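Side-chain contacts in prephenate dehydrogenase (Aquifex aeolicus, PDB 2G5C), which probably catalyses the NAD(+)-dependent oxidative decarboxylation of prephenate to 3-(4-hydroxyphenyl)pyruvate, a step in tyrosine biosynthesis: residues R73-I78 and V92-S97; Y104-E107 and R113-G116. All coordinates share one frame; numbering follows the deposited sequence.

Contact 1 of 2, residues R73-I78 and V92-S97. With NAD (nicotinamide-adenine-dinucleotide), chain E.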
loop_
_atom_site.group_PDB
_atom_site.type_symbol
_atom_site.label_atom_id
_atom_site.label_comp_id
_atom_site.label_asym_id
_atom_site.label_seq_id
_atom_site.Cartn_x
_atom_site.Cartn_y
_atom_site.Cartn_z
ATOM N N ARG A 73 -12.403 -14.373 -18.500
ATOM C CA ARG A 73 -13.734 -14.321 -19.100
ATOM C C ARG A 73 -13.783 -15.079 -20.422
ATOM O O ARG A 73 -14.851 -15.495 -20.859
ATOM C CB ARG A 73 -14.151 -12.870 -19.359
ATOM C CG ARG A 73 -14.688 -12.118 -18.152
ATOM C CD ARG A 73 -16.077 -12.611 -17.740
ATOM N NE ARG A 73 -16.679 -11.752 -16.720
ATOM C CZ ARG A 73 -17.090 -10.505 -16.936
ATOM N NH1 ARG A 73 -16.973 -9.958 -18.139
ATOM N NH2 ARG A 73 -17.616 -9.797 -15.945
ATOM N N THR A 74 -12.630 -15.256 -21.056
ATOM C CA THR A 74 -12.568 -15.939 -22.350
ATOM C C THR A 74 -12.295 -17.436 -22.280
ATOM O O THR A 74 -12.426 -18.145 -23.281
ATOM C CB THR A 74 -11.490 -15.313 -23.261
ATOM O OG1 THR A 74 -10.187 -15.556 -22.711
ATOM C CG2 THR A 74 -11.711 -13.817 -23.394
ATOM N N PHE A 75 -11.912 -17.915 -21.104
ATOM C CA PHE A 75 -11.595 -19.324 -20.924
ATOM C C PHE A 75 -12.711 -20.288 -21.321
ATOM O O PHE A 75 -12.480 -21.218 -22.091
ATOM C CB PHE A 75 -11.183 -19.582 -19.471
ATOM C CG PHE A 75 -9.814 -19.049 -19.116
ATOM C CD1 PHE A 75 -9.225 -18.029 -19.865
ATOM C CD2 PHE A 75 -9.127 -19.554 -18.016
ATOM C CE1 PHE A 75 -7.972 -17.520 -19.524
ATOM C CE2 PHE A 75 -7.875 -19.054 -17.663
ATOM C CZ PHE A 75 -7.294 -18.034 -18.418
ATOM N N ARG A 76 -13.915 -20.069 -20.803
ATOM C CA ARG A 76 -15.026 -20.964 -21.112
ATOM C C ARG A 76 -15.345 -21.056 -22.605
ATOM O O ARG A 76 -15.549 -22.153 -23.130
ATOM C CB ARG A 76 -16.271 -20.550 -20.320
ATOM C CG ARG A 76 -16.132 -20.755 -18.813
ATOM C CD ARG A 76 -17.415 -20.388 -18.081
ATOM N NE ARG A 76 -17.343 -20.631 -16.638
ATOM C CZ ARG A 76 -16.640 -19.899 -15.778
ATOM N NH1 ARG A 76 -15.932 -18.862 -16.198
ATOM N NH2 ARG A 76 -16.651 -20.202 -14.487
ATOM N N GLU A 77 -15.377 -19.915 -23.288
ATOM C CA GLU A 77 -15.667 -19.886 -24.721
ATOM C C GLU A 77 -14.572 -20.564 -25.541
ATOM O O GLU A 77 -14.858 -21.321 -26.467
ATOM C CB GLU A 77 -15.835 -18.441 -25.199
ATOM C CG GLU A 77 -14.663 -17.540 -24.842
ATOM C CD GLU A 77 -14.814 -16.127 -25.375
ATOM O OE1 GLU A 77 -14.638 -15.931 -26.596
ATOM O OE2 GLU A 77 -15.112 -15.215 -24.569
ATOM N N ILE A 78 -13.318 -20.284 -25.201
ATOM C CA ILE A 78 -12.176 -20.863 -25.903
ATOM C C ILE A 78 -12.068 -22.372 -25.651
ATOM O O ILE A 78 -11.814 -23.152 -26.576
ATOM C CB ILE A 78 -10.853 -20.176 -25.462
ATOM C CG1 ILE A 78 -10.913 -18.681 -25.780
ATOM C CG2 ILE A 78 -9.665 -20.803 -26.173
ATOM C CD1 ILE A 78 -9.692 -17.905 -25.317
ATOM N N VAL A 92 -4.054 -29.136 -21.155
ATOM C CA VAL A 92 -4.448 -27.731 -21.110
ATOM C C VAL A 92 -4.401 -27.196 -19.684
ATOM O O VAL A 92 -5.037 -27.750 -18.789
ATOM C CB VAL A 92 -5.878 -27.521 -21.650
ATOM C CG1 VAL A 92 -6.252 -26.039 -21.568
ATOM C CG2 VAL A 92 -5.976 -28.018 -23.086
ATOM N N THR A 93 -3.651 -26.115 -19.484
ATOM C CA THR A 93 -3.529 -25.507 -18.161
ATOM C C THR A 93 -3.657 -23.989 -18.326
ATOM O O THR A 93 -3.650 -23.491 -19.448
ATOM C CB THR A 93 -2.174 -25.912 -17.499
ATOM O OG1 THR A 93 -2.164 -25.518 -16.121
ATOM C CG2 THR A 93 -1.003 -25.279 -18.231
ATOM N N ASP A 94 -3.791 -23.249 -17.228
ATOM C CA ASP A 94 -3.952 -21.799 -17.343
ATOM C C ASP A 94 -3.093 -20.955 -16.398
ATOM O O ASP A 94 -2.266 -21.467 -15.638
ATOM C CB ASP A 94 -5.431 -21.429 -17.151
ATOM C CG ASP A 94 -5.892 -21.558 -15.692
ATOM O OD1 ASP A 94 -5.672 -22.630 -15.076
ATOM O OD2 ASP A 94 -6.484 -20.588 -15.163
ATOM N N GLN A 95 -3.304 -19.644 -16.472
ATOM C CA GLN A 95 -2.597 -18.670 -15.647
ATOM C C GLN A 95 -3.601 -17.760 -14.951
ATOM O O GLN A 95 -3.215 -16.844 -14.225
ATOM C CB GLN A 95 -1.671 -17.810 -16.515
ATOM C CG GLN A 95 -0.447 -18.533 -17.028
ATOM C CD GLN A 95 0.585 -17.584 -17.612
ATOM O OE1 GLN A 95 0.548 -17.251 -18.797
ATOM N NE2 GLN A 95 1.508 -17.136 -16.771
ATOM N N GLY A 96 -4.887 -18.010 -15.182
ATOM C CA GLY A 96 -5.935 -17.196 -14.585
ATOM C C GLY A 96 -5.705 -16.864 -13.120
ATOM O O GLY A 96 -5.175 -17.686 -12.373
ATOM N N SER A 97 -6.105 -15.658 -12.718
ATOM C CA SER A 97 -5.944 -15.191 -11.342
ATOM C C SER A 97 -6.956 -15.843 -10.416
ATOM O O SER A 97 -6.766 -15.880 -9.200
ATOM C CB SER A 97 -6.117 -13.668 -11.269
ATOM O OG SER A 97 -5.113 -12.994 -12.003
HETATM P PA NAD E . -2.543 -8.817 -21.399
HETATM O O1A NAD E . -1.126 -8.424 -21.440
HETATM O O2A NAD E . -3.551 -7.708 -21.612
HETATM O O5B NAD E . -2.719 -9.981 -22.471
HETATM C C5B NAD E . -3.976 -10.559 -22.675
HETATM C C4B NAD E . -4.057 -11.070 -24.102
HETATM O O4B NAD E . -5.354 -11.592 -24.224
HETATM C C3B NAD E . -3.953 -9.947 -25.159
HETATM O O3B NAD E . -2.859 -10.140 -26.047
HETATM C C2B NAD E . -5.329 -9.977 -25.829
HETATM O O2B NAD E . -5.369 -9.591 -27.187
HETATM C C1B NAD E . -5.704 -11.416 -25.565
HETATM N N9A NAD E . -7.112 -11.830 -25.697
HETATM C C8A NAD E . -8.255 -11.189 -25.282
HETATM N N7A NAD E . -9.317 -11.944 -25.613
HETATM C C5A NAD E . -8.876 -13.061 -26.233
HETATM C C6A NAD E . -9.500 -14.189 -26.788
HETATM N N6A NAD E . -10.815 -14.319 -26.766
HETATM N N1A NAD E . -8.724 -15.192 -27.370
HETATM C C2A NAD E . -7.333 -15.083 -27.408
HETATM N N3A NAD E . -6.707 -13.972 -26.861
HETATM C C4A NAD E . -7.478 -12.989 -26.288
HETATM O O3 NAD E . -2.919 -9.560 -19.991
HETATM P PN NAD E . -1.895 -10.351 -19.037
HETATM O O1N NAD E . -0.882 -11.011 -19.883
HETATM O O2N NAD E . -1.383 -9.387 -18.026
HETATM O O5D NAD E . -2.745 -11.456 -18.224
HETATM C C5D NAD E . -3.383 -12.531 -18.885
HETATM C C4D NAD E . -4.035 -13.532 -17.904
HETATM O O4D NAD E . -3.141 -13.817 -16.840
HETATM C C3D NAD E . -5.365 -13.146 -17.243
HETATM O O3D NAD E . -6.280 -14.233 -17.396
HETATM C C2D NAD E . -5.048 -12.890 -15.778
HETATM O O2D NAD E . -6.109 -13.265 -14.904
HETATM C C1D NAD E . -3.759 -13.684 -15.576
HETATM N N1N NAD E . -2.756 -13.111 -14.626
HETATM C C2N NAD E . -2.343 -11.794 -14.816
HETATM C C3N NAD E . -1.405 -11.224 -13.945
HETATM C C7N NAD E . -0.970 -9.805 -14.165
HETATM O O7N NAD E . -0.054 -9.279 -13.297
HETATM N N7N NAD E . -1.423 -9.047 -15.148
HETATM C C4N NAD E . -0.892 -12.010 -12.876
HETATM C C5N NAD E . -1.319 -13.345 -12.692
HETATM C C6N NAD E . -2.260 -13.887 -13.583
#
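Phe75 on helix 72-85 presents one corner of its ring edge to the side chain of Asp94 at the end of strand 91-94. Ring atom CE2 of Phe75 stands 3.2 Å from Asp94 OD2 and 3.4 Å from Asp94 CB. The oxygen lies near the ring plane, while the carboxylate is turned 87° to it, so the carboxylate meets C-H groups rather than the pi face. Asp94 CG sits between the backbone N and carbonyl carbon (chi1 73°), which keeps the carboxylate close to its own chain, where OD2 takes a weak, bent hydrogen bond from Gly96 N (3.0 Å, 125°). A beta carbon on Gly96 would fall 2.8 Å from Asp94 OD2, so this turn has little room for one. Elsewhere, Lys99 forms a salt bridge with OD2 and Gly117 N hydrogen-bonds OD1. A leucine in place of Phe75 would probably leave a gap beside OD2 and Gly96, setting the turn after the strand less firmly against the helix.

Both sides also meet the cofactor. Thr74 CG2 lies 3.5 Å from N6A of the NAD adenine, and Ile78 CD1 is equally near its N1A; across from them, Ser97 N and OG both hydrogen-bond ribose O2D, with OG at 3.1 Å. This fits a Rossmann domain, where the strand ends carry the dinucleotide. The weakly positive ring edge and Lys99 probably both ease the burial of the Asp94 carboxylate.

Contact 2 of 2, residues Y104-E107 and R113-G116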
loop_
_atom_site.group_PDB
_atom_site.type_symbol
_atom_site.label_atom_id
_atom_site.label_comp_id
_atom_site.label_asym_id
_atom_site.label_seq_id
_atom_site.Cartn_x
_atom_site.Cartn_y
_atom_site.Cartn_z
ATOM N N TYR A 104 -13.788 -26.304 -12.290
ATOM C CA TYR A 104 -14.745 -27.380 -12.521
ATOM C C TYR A 104 -15.432 -27.233 -13.872
ATOM O O TYR A 104 -15.733 -28.229 -14.533
ATOM C CB TYR A 104 -15.786 -27.417 -11.398
ATOM C CG TYR A 104 -15.170 -27.611 -10.028
ATOM C CD1 TYR A 104 -14.431 -28.756 -9.731
ATOM C CD2 TYR A 104 -15.295 -26.634 -9.042
ATOM C CE1 TYR A 104 -13.826 -28.921 -8.488
ATOM C CE2 TYR A 104 -14.695 -26.790 -7.794
ATOM C CZ TYR A 104 -13.961 -27.934 -7.526
ATOM O OH TYR A 104 -13.345 -28.082 -6.304
ATOM N N ASP A 105 -15.683 -25.995 -14.287
ATOM C CA ASP A 105 -16.325 -25.775 -15.577
ATOM C C ASP A 105 -15.374 -26.172 -16.700
ATOM O O ASP A 105 -15.797 -26.752 -17.704
ATOM C CB ASP A 105 -16.744 -24.310 -15.750
ATOM C CG ASP A 105 -17.791 -23.879 -14.745
ATOM O OD1 ASP A 105 -18.607 -24.729 -14.331
ATOM O OD2 ASP A 105 -17.809 -22.686 -14.376
ATOM N N LEU A 106 -14.092 -25.863 -16.532
ATOM C CA LEU A 106 -13.108 -26.209 -17.548
ATOM C C LEU A 106 -12.898 -27.718 -17.618
ATOM O O LEU A 106 -12.652 -28.260 -18.700
ATOM C CB LEU A 106 -11.780 -25.486 -17.285
ATOM C CG LEU A 106 -11.846 -23.960 -17.455
ATOM C CD1 LEU A 106 -10.453 -23.353 -17.310
ATOM C CD2 LEU A 106 -12.418 -23.619 -18.824
ATOM N N GLU A 107 -12.994 -28.395 -16.473
ATOM C CA GLU A 107 -12.841 -29.850 -16.440
ATOM C C GLU A 107 -14.031 -30.493 -17.148
ATOM O O GLU A 107 -13.878 -31.489 -17.845
ATOM C CB GLU A 107 -12.789 -30.381 -15.004
ATOM C CG GLU A 107 -11.606 -29.929 -14.163
ATOM C CD GLU A 107 -11.529 -30.674 -12.834
ATOM O OE1 GLU A 107 -12.579 -30.827 -12.174
ATOM O OE2 GLU A 107 -10.419 -31.101 -12.447
ATOM N N ARG A 113 -8.026 -33.471 -19.796
ATOM C CA ARG A 113 -6.962 -32.629 -20.324
ATOM C C ARG A 113 -6.604 -31.417 -19.469
ATOM O O ARG A 113 -5.446 -31.001 -19.432
ATOM C CB ARG A 113 -7.324 -32.157 -21.736
ATOM C CG ARG A 113 -7.238 -33.265 -22.774
ATOM C CD ARG A 113 -7.682 -32.804 -24.146
ATOM N NE ARG A 113 -9.103 -32.480 -24.169
ATOM C CZ ARG A 113 -9.863 -32.552 -25.255
ATOM N NH1 ARG A 113 -9.340 -32.939 -26.410
ATOM N NH2 ARG A 113 -11.150 -32.243 -25.185
ATOM N N PHE A 114 -7.586 -30.867 -18.764
ATOM C CA PHE A 114 -7.350 -29.668 -17.967
ATOM C C PHE A 114 -6.746 -29.779 -16.571
ATOM O O PHE A 114 -7.114 -30.645 -15.771
ATOM C CB PHE A 114 -8.640 -28.857 -17.852
ATOM C CG PHE A 114 -8.453 -27.538 -17.168
ATOM C CD1 PHE A 114 -7.789 -26.501 -17.812
ATOM C CD2 PHE A 114 -8.888 -27.350 -15.859
ATOM C CE1 PHE A 114 -7.557 -25.291 -17.159
ATOM C CE2 PHE A 114 -8.660 -26.144 -15.199
ATOM C CZ PHE A 114 -7.993 -25.114 -15.850
ATOM N N VAL A 115 -5.829 -28.852 -16.295
ATOM C CA VAL A 115 -5.150 -28.732 -15.012
ATOM C C VAL A 115 -5.096 -27.237 -14.688
ATOM O O VAL A 115 -4.493 -26.459 -15.430
ATOM C CB VAL A 115 -3.713 -29.272 -15.071
ATOM C CG1 VAL A 115 -3.049 -29.119 -13.706
ATOM C CG2 VAL A 115 -3.723 -30.732 -15.498
ATOM N N GLY A 116 -5.730 -26.845 -13.585
ATOM C CA GLY A 116 -5.758 -25.444 -13.186
ATOM C C GLY A 116 -4.475 -24.922 -12.565
ATOM O O GLY A 116 -3.833 -25.609 -11.762
#
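Leu106 sets its CB over one face of the Phe114 ring, 3.7 Å from the ring centroid and only 11° off the ring normal, which is the geometry of a CH-pi contact over the face. Beyond CG the leucine chain runs on with CD1 anti to CA (chi2 -174°). That extension carries CD1 from the middle of the ring out to its far rim, 3.4 Å from Phe114 CZ and 3.5 Å from Phe114 CE1. The two leucine carbons therefore cover the same face at separate points. Phe114 makes this possible by placing CG anti to its own backbone N (chi1 -174°), so that the ring leans across to the helix.

Helix 101-110 is the crossover of the beta-alpha-beta unit that links strand 91-94 to strand 114-120, its parallel neighbour in the Rossmann sheet, and Phe114 lies on strand 114-120. The backbones come near here too, with Glu107 CA and Phe114 CA 5.7 Å apart. Val115, the next residue, points its CB away from helix 101-110 and packs on Leu154 and Val157 of helix 151-163, which places the two helices on different faces of the strand.

Glu107 meets the same ring at its edge. Its CG approaches Phe114 CD2 to 4.1 Å, near the ring plane, and its carboxylate is turned perpendicular to the ring. From CG the glutamate chain carries the acid away from the ring to Thr146, whose OG1 hydrogen-bonds OE2; a further bond from OE2 to Thr149 OG1 is weak. Val92 and Asp94 of strand 91-94 also touch Phe114.

How the contacts relate
From the N terminus, helix 72-85 comes first, and contact 1 closes the loop that ends on strand 91-94 and the turn after it. The chain then enters helix 101-110, and contact 2 closes a shorter loop onto strand 114-120. The contacts thus follow in series, neither nested nor crossed, with centres about 9 Å apart, and they belong to consecutive beta-alpha-beta units sharing strand 91-94. Two bridges join them: a salt bridge from Arg76 NH2 to Asp105 OD2 (2.7 Å) ties the two helices, and a probable hydrogen bond from Thr93 OG1 to Val115 O (2.6 Å) ties the neighbouring strands. Leu106 also touches Phe75.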